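TRAP dicarboxylate transporter, DctP subunit (Ochrobactrum anthropi, PDB 4P47) probably captures a small organic acid in the periplasm and hands it to the membrane part of a TRAP transporter. Local coordinates at residues A[92-97]-A[238-243]; A[145-150]-A[265-270]; A[26-31]-A[251-256]. All coordinates share one frame; numbering follows the deposited sequence. Where two conformers were deposited one is given.

Contact 1 of 3, residues A[92-97]-A[238-243]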
loop_
_atom_site.group_PDB
_atom_site.type_symbol
_atom_site.label_atom_id
_atom_site.label_comp_id
_atom_site.label_asym_id
_atom_site.label_seq_id
_atom_site.Cartn_x
_atom_site.Cartn_y
_atom_site.Cartn_z
ATOM N N VAL A 92 -1.549 6.494 -9.901
ATOM C CA VAL A 92 -1.878 5.722 -8.715
ATOM C C VAL A 92 -0.570 5.236 -8.090
ATOM O O VAL A 92 0.330 4.794 -8.795
ATOM C CB VAL A 92 -2.863 4.558 -9.059
ATOM C CG1 VAL A 92 -2.303 3.645 -10.165
ATOM C CG2 VAL A 92 -3.231 3.787 -7.809
ATOM N N MET A 93 -0.432 5.383 -6.783
ATOM C CA MET A 93 0.816 4.985 -6.111
ATOM C C MET A 93 0.557 4.768 -4.642
ATOM O O MET A 93 -0.469 5.177 -4.117
ATOM C CB MET A 93 1.892 6.070 -6.250
ATOM C CG MET A 93 1.544 7.351 -5.499
ATOM S SD MET A 93 2.789 8.668 -5.706
ATOM C CE MET A 93 2.415 9.096 -7.379
ATOM N N ASN A 94 1.508 4.145 -3.960
ATOM C CA ASN A 94 1.392 3.944 -2.524
ATOM C C ASN A 94 1.157 5.272 -1.826
ATOM O O ASN A 94 1.904 6.247 -2.031
ATOM C CB ASN A 94 2.657 3.261 -1.979
ATOM C CG ASN A 94 2.742 1.789 -2.347
ATOM O OD1 ASN A 94 1.815 1.193 -2.870
ATOM N ND2 ASN A 94 3.896 1.195 -2.089
ATOM N N ALA A 95 0.140 5.318 -0.976
ATOM C CA ALA A 95 -0.263 6.584 -0.394
ATOM C C ALA A 95 0.757 7.170 0.575
ATOM O O ALA A 95 0.803 8.378 0.765
ATOM C CB ALA A 95 -1.623 6.454 0.274
ATOM N N GLY A 96 1.594 6.331 1.159
ATOM C CA GLY A 96 2.612 6.808 2.083
ATOM C C GLY A 96 3.625 7.708 1.410
ATOM O O GLY A 96 4.281 8.514 2.082
ATOM N N ILE A 97 3.759 7.591 0.100
ATOM C CA ILE A 97 4.669 8.457 -0.644
ATOM C C ILE A 97 4.278 9.938 -0.478
ATOM O O ILE A 97 5.122 10.825 -0.575
ATOM C CB ILE A 97 4.735 8.029 -2.116
ATOM C CG1 ILE A 97 5.289 6.607 -2.220
ATOM C CG2 ILE A 97 5.599 9.017 -2.947
ATOM C CD1 ILE A 97 5.144 6.009 -3.627
ATOM N N ASN A 238 0.025 -1.318 2.576
ATOM C CA ASN A 238 0.198 -0.296 1.550
ATOM C C ASN A 238 -1.094 -0.107 0.732
ATOM O O ASN A 238 -1.354 -0.867 -0.206
ATOM C CB ASN A 238 1.339 -0.656 0.558
ATOM C CG ASN A 238 2.756 -0.657 1.165
ATOM O OD1 ASN A 238 3.639 -1.377 0.685
ATOM N ND2 ASN A 238 2.981 0.175 2.149
ATOM N N PRO A 239 -1.897 0.915 1.072
ATOM C CA PRO A 239 -2.975 1.320 0.179
ATOM C C PRO A 239 -2.391 2.173 -0.912
ATOM O O PRO A 239 -1.373 2.839 -0.675
ATOM C CB PRO A 239 -3.878 2.167 1.080
ATOM C CG PRO A 239 -2.994 2.710 2.123
ATOM C CD PRO A 239 -1.797 1.795 2.244
ATOM N N GLN A 240 -2.997 2.162 -2.087
ATOM C CA GLN A 240 -2.617 3.101 -3.120
ATOM C C GLN A 240 -3.665 4.178 -3.223
ATOM O O GLN A 240 -4.849 3.957 -2.883
ATOM C CB GLN A 240 -2.409 2.412 -4.444
ATOM C CG GLN A 240 -1.339 1.347 -4.327
ATOM C CD GLN A 240 -0.595 1.145 -5.598
ATOM O OE1 GLN A 240 -1.186 1.073 -6.680
ATOM N NE2 GLN A 240 0.716 1.038 -5.489
ATOM N N ILE A 241 -3.260 5.372 -3.586
ATOM C CA ILE A 241 -4.220 6.441 -3.821
ATOM C C ILE A 241 -4.201 6.783 -5.306
ATOM O O ILE A 241 -3.142 6.942 -5.943
ATOM C CB ILE A 241 -3.951 7.671 -2.932
ATOM C CG1 ILE A 241 -5.026 8.728 -3.156
ATOM C CG2 ILE A 241 -2.560 8.223 -3.165
ATOM C CD1 ILE A 241 -4.996 9.845 -2.127
ATOM N N VAL A 242 -5.400 6.864 -5.881
ATOM C CA VAL A 242 -5.594 7.321 -7.246
ATOM C C VAL A 242 -5.831 8.817 -7.211
ATOM O O VAL A 242 -6.726 9.294 -6.488
ATOM C CB VAL A 242 -6.822 6.633 -7.872
ATOM C CG1 VAL A 242 -7.036 7.101 -9.313
ATOM C CG2 VAL A 242 -6.683 5.101 -7.823
ATOM N N MET A 243 -5.014 9.552 -7.954
ATOM C CA MET A 243 -5.046 11.002 -7.957
ATOM C C MET A 243 -5.153 11.560 -9.351
ATOM O O MET A 243 -4.737 10.941 -10.346
ATOM C CB MET A 243 -3.763 11.548 -7.335
ATOM C CG MET A 243 -3.641 11.265 -5.853
ATOM S SD MET A 243 -2.030 11.680 -5.114
ATOM C CE MET A 243 -0.954 10.520 -5.985
HETATM O O HOH W 1 4.767 -1.675 -1.988
#
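Strands 90-94 and 229-245 run antiparallel as neighbours in the mixed sheet of this periplasmic binding protein, and segments 92-97 and 238-243 take in the end of that pairing, where the first strand passes into a 3-10 turn. Met93 and Ile241 form the hydrogen-bonded pair. Ile241 N gives to Met93 O over 2.8 Å, while the return bond from Met93 N to Ile241 O is longer, 3.2 Å. One more bond, Ala95 N to Pro239 O at 2.9 Å, holds the start of the turn; a proline, which has no N-H to give, fits opposite.

Gln240, paired with Asn94 at a non-hydrogen-bonded site, lays its side chain beside the neighbouring strand, along Met93 and Asn94. Its CB lies 3.4 Å from Met93 O. CG, beside its own backbone N (chi1 -59°), passes Asn94 OD1 at 3.5 Å, and the chain then runs extended. At the tip OE1 accepts from Gln44 NE2 and touches Val92 CG2, whereas NE2 donates to Asn94 OD1 over 2.8 Å in an almost straight line (175°). The acceptor lies in the amide plane of Gln240, but the donor stands above the plane of the Asn94 carbonyl, the two amides being 68° apart. A glutamine suits a buried place that has both an acceptor and a donor within reach.

Val92 CG2 touches Val242 CG2, whereas Met93 and Met243 bring their flexible ends together, CE to CE at 3.9 Å, beside helix 76-85. Asn238 OD1, whose main partner is Arg152 NH1, also receives a bond from a water that accepts from Asn94 ND2 at 3.0 Å.

Contact 2 of 3, residues A[145-150]-A[265-270]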
loop_
_atom_site.group_PDB
_atom_site.type_symbol
_atom_site.label_atom_id
_atom_site.label_comp_id
_atom_site.label_asym_id
_atom_site.label_seq_id
_atom_site.Cartn_x
_atom_site.Cartn_y
_atom_site.Cartn_z
ATOM N N ALA A 145 -9.790 7.893 -5.019
ATOM C CA ALA A 145 -10.119 6.617 -4.392
ATOM C C ALA A 145 -8.837 6.003 -3.873
ATOM O O ALA A 145 -7.737 6.378 -4.297
ATOM C CB ALA A 145 -10.786 5.667 -5.387
ATOM N N TYR A 146 -8.985 5.069 -2.947
ATOM C CA TYR A 146 -7.898 4.208 -2.537
ATOM C C TYR A 146 -8.072 2.834 -3.166
ATOM O O TYR A 146 -9.162 2.263 -3.138
ATOM C CB TYR A 146 -7.842 4.078 -1.010
ATOM C CG TYR A 146 -7.550 5.363 -0.300
ATOM C CD1 TYR A 146 -6.255 5.831 -0.191
ATOM C CD2 TYR A 146 -8.558 6.114 0.278
ATOM C CE1 TYR A 146 -5.964 7.018 0.452
ATOM C CE2 TYR A 146 -8.270 7.287 0.939
ATOM C CZ TYR A 146 -6.977 7.728 1.031
ATOM O OH TYR A 146 -6.663 8.907 1.690
ATOM N N TRP A 147 -6.995 2.330 -3.760
ATOM C CA TRP A 147 -6.943 0.971 -4.282
ATOM C C TRP A 147 -5.930 0.195 -3.415
ATOM O O TRP A 147 -5.417 0.738 -2.426
ATOM C CB TRP A 147 -6.499 0.973 -5.741
ATOM C CG TRP A 147 -7.456 1.575 -6.742
ATOM C CD1 TRP A 147 -8.656 2.173 -6.506
ATOM C CD2 TRP A 147 -7.248 1.623 -8.146
ATOM N NE1 TRP A 147 -9.221 2.575 -7.698
ATOM C CE2 TRP A 147 -8.357 2.255 -8.718
ATOM C CE3 TRP A 147 -6.197 1.207 -8.983
ATOM C CZ2 TRP A 147 -8.450 2.478 -10.091
ATOM C CZ3 TRP A 147 -6.297 1.410 -10.330
ATOM C CH2 TRP A 147 -7.400 2.056 -10.874
ATOM N N GLU A 148 -5.666 -1.063 -3.744
ATOM C CA GLU A 148 -4.789 -1.876 -2.902
ATOM C C GLU A 148 -3.469 -2.188 -3.574
ATOM O O GLU A 148 -3.456 -2.602 -4.724
ATOM C CB GLU A 148 -5.473 -3.196 -2.567
ATOM C CG GLU A 148 -4.580 -4.177 -1.796
ATOM C CD GLU A 148 -5.374 -5.301 -1.176
ATOM O OE1 GLU A 148 -5.838 -5.091 -0.043
ATOM O OE2 GLU A 148 -5.515 -6.370 -1.823
ATOM N N LEU A 149 -2.356 -2.020 -2.858
ATOM C CA LEU A 149 -1.131 -2.736 -3.201
ATOM C C LEU A 149 -1.083 -4.017 -2.373
ATOM O O LEU A 149 -1.198 -5.111 -2.910
ATOM C CB LEU A 149 0.119 -1.873 -3.002
ATOM C CG LEU A 149 1.409 -2.406 -3.613
ATOM C CD1 LEU A 149 1.957 -3.556 -2.809
ATOM C CD2 LEU A 149 1.249 -2.825 -5.062
ATOM N N GLY A 150 -0.991 -3.890 -1.058
ATOM C CA GLY A 150 -1.089 -5.062 -0.209
ATOM C C GLY A 150 -0.367 -4.942 1.116
ATOM O O GLY A 150 0.253 -3.927 1.425
ATOM N N VAL A 265 -14.274 4.674 -8.261
ATOM C CA VAL A 265 -14.767 3.865 -7.140
ATOM C C VAL A 265 -15.252 2.496 -7.604
ATOM O O VAL A 265 -15.095 1.516 -6.882
ATOM C CB VAL A 265 -15.854 4.590 -6.282
ATOM C CG1 VAL A 265 -15.276 5.840 -5.670
ATOM C CG2 VAL A 265 -17.105 4.894 -7.076
ATOM N N GLU A 266 -15.833 2.397 -8.809
ATOM C CA GLU A 266 -16.201 1.115 -9.346
ATOM C C GLU A 266 -14.925 0.298 -9.629
ATOM O O GLU A 266 -14.842 -0.885 -9.285
ATOM C CB GLU A 266 -17.086 1.264 -10.598
ATOM C CG GLU A 266 -17.564 -0.080 -11.144
ATOM C CD GLU A 266 -18.470 0.017 -12.354
ATOM O OE1 GLU A 266 -18.860 1.129 -12.748
ATOM O OE2 GLU A 266 -18.742 -1.058 -12.929
ATOM N N ALA A 267 -13.906 0.922 -10.219
ATOM C CA ALA A 267 -12.661 0.217 -10.495
ATOM C C ALA A 267 -11.974 -0.209 -9.199
ATOM O O ALA A 267 -11.350 -1.257 -9.150
ATOM C CB ALA A 267 -11.729 1.052 -11.349
ATOM N N ARG A 268 -12.092 0.595 -8.159
ATOM C CA ARG A 268 -11.541 0.263 -6.853
ATOM C C ARG A 268 -11.996 -1.098 -6.365
ATOM O O ARG A 268 -11.179 -1.932 -5.966
ATOM C CB ARG A 268 -11.946 1.325 -5.827
ATOM C CG ARG A 268 -11.672 0.955 -4.380
ATOM C CD ARG A 268 -12.337 1.923 -3.441
ATOM N NE ARG A 268 -13.772 1.646 -3.346
ATOM C CZ ARG A 268 -14.659 2.456 -2.798
ATOM N NH1 ARG A 268 -14.312 3.629 -2.314
ATOM N NH2 ARG A 268 -15.930 2.078 -2.768
ATOM N N ASP A 269 -13.305 -1.331 -6.372
ATOM C CA ASP A 269 -13.830 -2.564 -5.785
ATOM C C ASP A 269 -13.350 -3.756 -6.600
ATOM O O ASP A 269 -12.987 -4.812 -6.057
ATOM C CB ASP A 269 -15.354 -2.567 -5.746
ATOM C CG ASP A 269 -15.928 -1.464 -4.887
ATOM O OD1 ASP A 269 -15.186 -0.850 -4.094
ATOM O OD2 ASP A 269 -17.162 -1.232 -5.020
ATOM N N TYR A 270 -13.315 -3.587 -7.915
ATOM C CA TYR A 270 -12.836 -4.616 -8.812
ATOM C C TYR A 270 -11.338 -4.873 -8.617
ATOM O O TYR A 270 -10.897 -6.023 -8.584
ATOM C CB TYR A 270 -13.127 -4.167 -10.257
ATOM C CG TYR A 270 -12.457 -4.939 -11.354
ATOM C CD1 TYR A 270 -12.974 -6.141 -11.816
ATOM C CD2 TYR A 270 -11.324 -4.444 -11.954
ATOM C CE1 TYR A 270 -12.343 -6.841 -12.849
ATOM C CE2 TYR A 270 -10.705 -5.112 -12.964
ATOM C CZ TYR A 270 -11.201 -6.302 -13.411
ATOM O OH TYR A 270 -10.536 -6.934 -14.442
HETATM O O HOH W 2 -11.615 4.656 -1.666
#
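Trp147 sets its CG beside the backbone N (chi1 -68°), which swings the indole from strand 141-156, in the central sheet of the solute-binding fold, toward helix 254-288, and Arg268 sends CG anti to its own N (chi1 168°) before bending at chi3 (77°). The arginine's aliphatic part lies along the strand while its charged end turns off toward Asp269. Trp147 CD1 meets Arg268 CB at 3.5 Å and NE1 lies 3.4 Å from Arg268 CA, so the indole rests obliquely on the helix backbone; its NE1 gives a weak hydrogen bond to Ala264 O. CZ2 touches Ala267 CB at 3.8 Å, an alanine being small enough to let the broad indole come near. Arg268 CG sits 3.1 Å from Tyr146 O.

The guanidinium holds Asp269 OD1 side-on through NE (3.0 Å) and, less closely, NH2, and NH1 shares a water with Tyr146 N. An alanine in place of Arg268 would remove CG and CD from beside Tyr146 O, the water link and the bridge to Asp269, and would probably loosen the helix against the strand. Methylenes thus meet the strand, and the charge is met mainly by Asp269, probably the more useful beside the like charge of Arg272.

Contact 3 of 3, residues A[26-31]-A[251-256]; sequences EIRSQT and RLNDEE
The carboxylate of Glu256 is the tightly held part of this contact; the backbone N of Glu26 and the carboxylate of Glu255, with the waters at Arg251 O, are its loose side. Arg28 grips Glu256 side-on in a salt bridge: NH1 reaches OE1 over 2.8 Å, on the syn lone pair, and NE reaches OE2 over 3.0 Å, with the two flat groups turned only 25° apart. The bend at chi3 folds the guanidinium back to the carboxylate that the backbone N of Arg28 already binds, at 2.9 Å on the anti lone pair of OE2. Gln30 NE2 adds a third donor to OE2 from above the carboxylate plane, 3.1 Å away. With Asn253 N bound to OE1, five bonds hold this largely buried group, which would probably favour its ionised form. Arg28 NH1 also gives to Arg251 O on a lone pair, and Leu252 CD2 lies against the amide carbon of Gln30.

Toward solvent the grip slackens. Glu255 curls at chi2 and brings OE1 to Glu26 N with only a weak bond of 3.4 Å, and two waters join Arg251 O, one reaching Arg28 NH2 and the other Gln30 NE2. Between the zones Ile27 lays CG1 on Glu255 CB, an apolar patch that continues onto Val259 and Ile63.

Asparagine's short amide suits Asn253, since it serves both sides. Its ND2 donates to Glu26 O over 2.7 Å, while its OD1 accepts from Glu256 N over 2.9 Å; in return Glu256 OE1 takes the N-H of Asn253. This reciprocal pair is a capping box, with Asn253 as N-cap, and it ties the start of strand 30-35, beside strand 63-68, to the start of helix 254-288.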
loop_
_atom_site.group_PDB
_atom_site.type_symbol
_atom_site.label_atom_id
_atom_site.label_comp_id
_atom_site.label_asym_id
_atom_site.label_seq_id
_atom_site.Cartn_x
_atom_site.Cartn_y
_atom_site.Cartn_z
ATOM N N GLU A 26 -21.690 19.976 -21.101
ATOM C CA GLU A 26 -21.655 18.623 -21.642
ATOM C C GLU A 26 -20.248 18.045 -21.561
ATOM O O GLU A 26 -19.266 18.785 -21.473
ATOM C CB GLU A 26 -22.109 18.621 -23.101
ATOM C CG GLU A 26 -21.242 19.486 -24.005
ATOM C CD GLU A 26 -21.360 19.101 -25.465
ATOM O OE1 GLU A 26 -22.502 19.060 -25.982
ATOM O OE2 GLU A 26 -20.310 18.828 -26.089
ATOM N N ILE A 27 -20.161 16.719 -21.606
ATOM C CA ILE A 27 -18.882 16.022 -21.593
ATOM C C ILE A 27 -18.136 16.274 -22.904
ATOM O O ILE A 27 -18.533 15.803 -23.967
ATOM C CB ILE A 27 -19.083 14.508 -21.340
ATOM C CG1 ILE A 27 -19.725 14.302 -19.964
ATOM C CG2 ILE A 27 -17.756 13.744 -21.422
ATOM C CD1 ILE A 27 -20.042 12.852 -19.635
ATOM N N ARG A 28 -17.059 17.046 -22.812
ATOM C CA ARG A 28 -16.283 17.434 -23.979
ATOM C C ARG A 28 -15.173 16.422 -24.221
ATOM O O ARG A 28 -14.877 15.589 -23.351
ATOM C CB ARG A 28 -15.686 18.827 -23.761
ATOM C CG ARG A 28 -16.716 19.868 -23.401
ATOM C CD ARG A 28 -16.087 21.039 -22.698
ATOM N NE ARG A 28 -15.679 20.679 -21.346
ATOM C CZ ARG A 28 -15.209 21.544 -20.459
ATOM N NH1 ARG A 28 -14.861 21.125 -19.253
ATOM N NH2 ARG A 28 -15.085 22.826 -20.776
ATOM N N SER A 29 -14.575 16.471 -25.402
ATOM C CA SER A 29 -13.405 15.657 -25.661
ATOM C C SER A 29 -12.375 15.956 -24.570
ATOM O O SER A 29 -12.085 17.115 -24.285
ATOM C CB SER A 29 -12.837 15.969 -27.043
ATOM O OG SER A 29 -11.670 15.211 -27.300
ATOM N N GLN A 30 -11.855 14.912 -23.935
ATOM C CA GLN A 30 -10.758 15.050 -22.969
ATOM C C GLN A 30 -9.776 13.904 -23.155
ATOM O O GLN A 30 -10.142 12.803 -23.578
ATOM C CB GLN A 30 -11.271 15.034 -21.531
ATOM C CG GLN A 30 -12.321 16.098 -21.200
ATOM C CD GLN A 30 -11.767 17.522 -21.111
ATOM O OE1 GLN A 30 -10.555 17.749 -21.114
ATOM N NE2 GLN A 30 -12.667 18.486 -21.020
ATOM N N THR A 31 -8.517 14.158 -22.844
ATOM C CA THR A 31 -7.533 13.094 -22.856
ATOM C C THR A 31 -6.870 13.061 -21.502
ATOM O O THR A 31 -6.433 14.082 -20.981
ATOM C CB THR A 31 -6.474 13.282 -23.957
ATOM O OG1 THR A 31 -7.116 13.287 -25.235
ATOM C CG2 THR A 31 -5.455 12.147 -23.928
ATOM N N ARG A 251 -10.399 22.439 -14.820
ATOM C CA ARG A 251 -10.905 22.736 -16.157
ATOM C C ARG A 251 -12.097 21.870 -16.540
ATOM O O ARG A 251 -12.703 22.080 -17.577
ATOM C CB ARG A 251 -9.817 22.543 -17.204
ATOM C CG ARG A 251 -8.714 23.561 -17.180
ATOM C CD ARG A 251 -7.573 23.083 -18.069
ATOM N NE ARG A 251 -6.761 24.176 -18.596
ATOM C CZ ARG A 251 -5.974 24.955 -17.860
ATOM N NH1 ARG A 251 -5.894 24.781 -16.546
ATOM N NH2 ARG A 251 -5.272 25.919 -18.439
ATOM N N LEU A 252 -12.423 20.874 -15.732
ATOM C CA LEU A 252 -13.522 19.980 -16.066
ATOM C C LEU A 252 -14.864 20.471 -15.554
ATOM O O LEU A 252 -14.916 21.219 -14.578
ATOM C CB LEU A 252 -13.254 18.590 -15.473
ATOM C CG LEU A 252 -11.988 17.855 -15.933
ATOM C CD1 LEU A 252 -11.902 16.519 -15.178
ATOM C CD2 LEU A 252 -11.951 17.639 -17.446
ATOM N N ASN A 253 -15.939 20.033 -16.202
ATOM C CA ASN A 253 -17.283 20.303 -15.705
ATOM C C ASN A 253 -17.795 19.173 -14.804
ATOM O O ASN A 253 -17.139 18.146 -14.644
ATOM C CB ASN A 253 -18.258 20.626 -16.853
ATOM C CG ASN A 253 -18.469 19.462 -17.822
ATOM O OD1 ASN A 253 -18.616 18.302 -17.417
ATOM N ND2 ASN A 253 -18.502 19.778 -19.124
ATOM N N ASP A 254 -18.952 19.360 -14.186
ATOM C CA ASP A 254 -19.430 18.404 -13.202
ATOM C C ASP A 254 -19.743 17.039 -13.803
ATOM O O ASP A 254 -19.571 16.018 -13.137
ATOM C CB ASP A 254 -20.654 18.957 -12.480
ATOM C CG ASP A 254 -20.292 20.054 -11.513
ATOM O OD1 ASP A 254 -19.096 20.173 -11.163
ATOM O OD2 ASP A 254 -21.203 20.799 -11.085
ATOM N N GLU A 255 -20.216 17.013 -15.043
ATOM C CA GLU A 255 -20.533 15.748 -15.677
ATOM C C GLU A 255 -19.260 14.951 -15.945
ATOM O O GLU A 255 -19.260 13.746 -15.766
ATOM C CB GLU A 255 -21.338 15.963 -16.959
ATOM C CG GLU A 255 -22.645 16.703 -16.726
ATOM C CD GLU A 255 -22.579 18.159 -17.170
ATOM O OE1 GLU A 255 -22.988 18.442 -18.319
ATOM O OE2 GLU A 255 -22.122 19.016 -16.374
ATOM N N GLU A 256 -18.195 15.630 -16.361
ATOM C CA GLU A 256 -16.911 14.971 -16.610
ATOM C C GLU A 256 -16.340 14.449 -15.278
ATOM O O GLU A 256 -15.883 13.312 -15.179
ATOM C CB GLU A 256 -15.936 15.947 -17.285
ATOM C CG GLU A 256 -16.354 16.353 -18.714
ATOM C CD GLU A 256 -15.694 17.633 -19.223
ATOM O OE1 GLU A 256 -15.269 18.500 -18.438
ATOM O OE2 GLU A 256 -15.610 17.799 -20.464
HETATM O O HOH W 3 -12.590 24.220 -19.193
HETATM O O HOH W 4 -11.613 21.183 -20.517
#

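How the contacts relate
Contacts 1 and 2 lie side by side, centres about 10 Å apart, and touch: strand 229-245 runs between strands 90-94 and 141-156, and Gln240 N probably hydrogen-bonds to Trp147 O. Contact 3 sits at one end of the molecule, its centre about 25 Å from that of contact 1 and 23 Å from that of contact 2, yet all three reach the same sheet. Helix 254-288 belongs to contacts 2 and 3, capped in the latter and packed on the sheet in the former. Along the chain contact 1 falls between the two halves of contact 3, while contact 2 interlocks with both. This is consistent with a solute-binding protein whose sheet and long helix form one continuous framework.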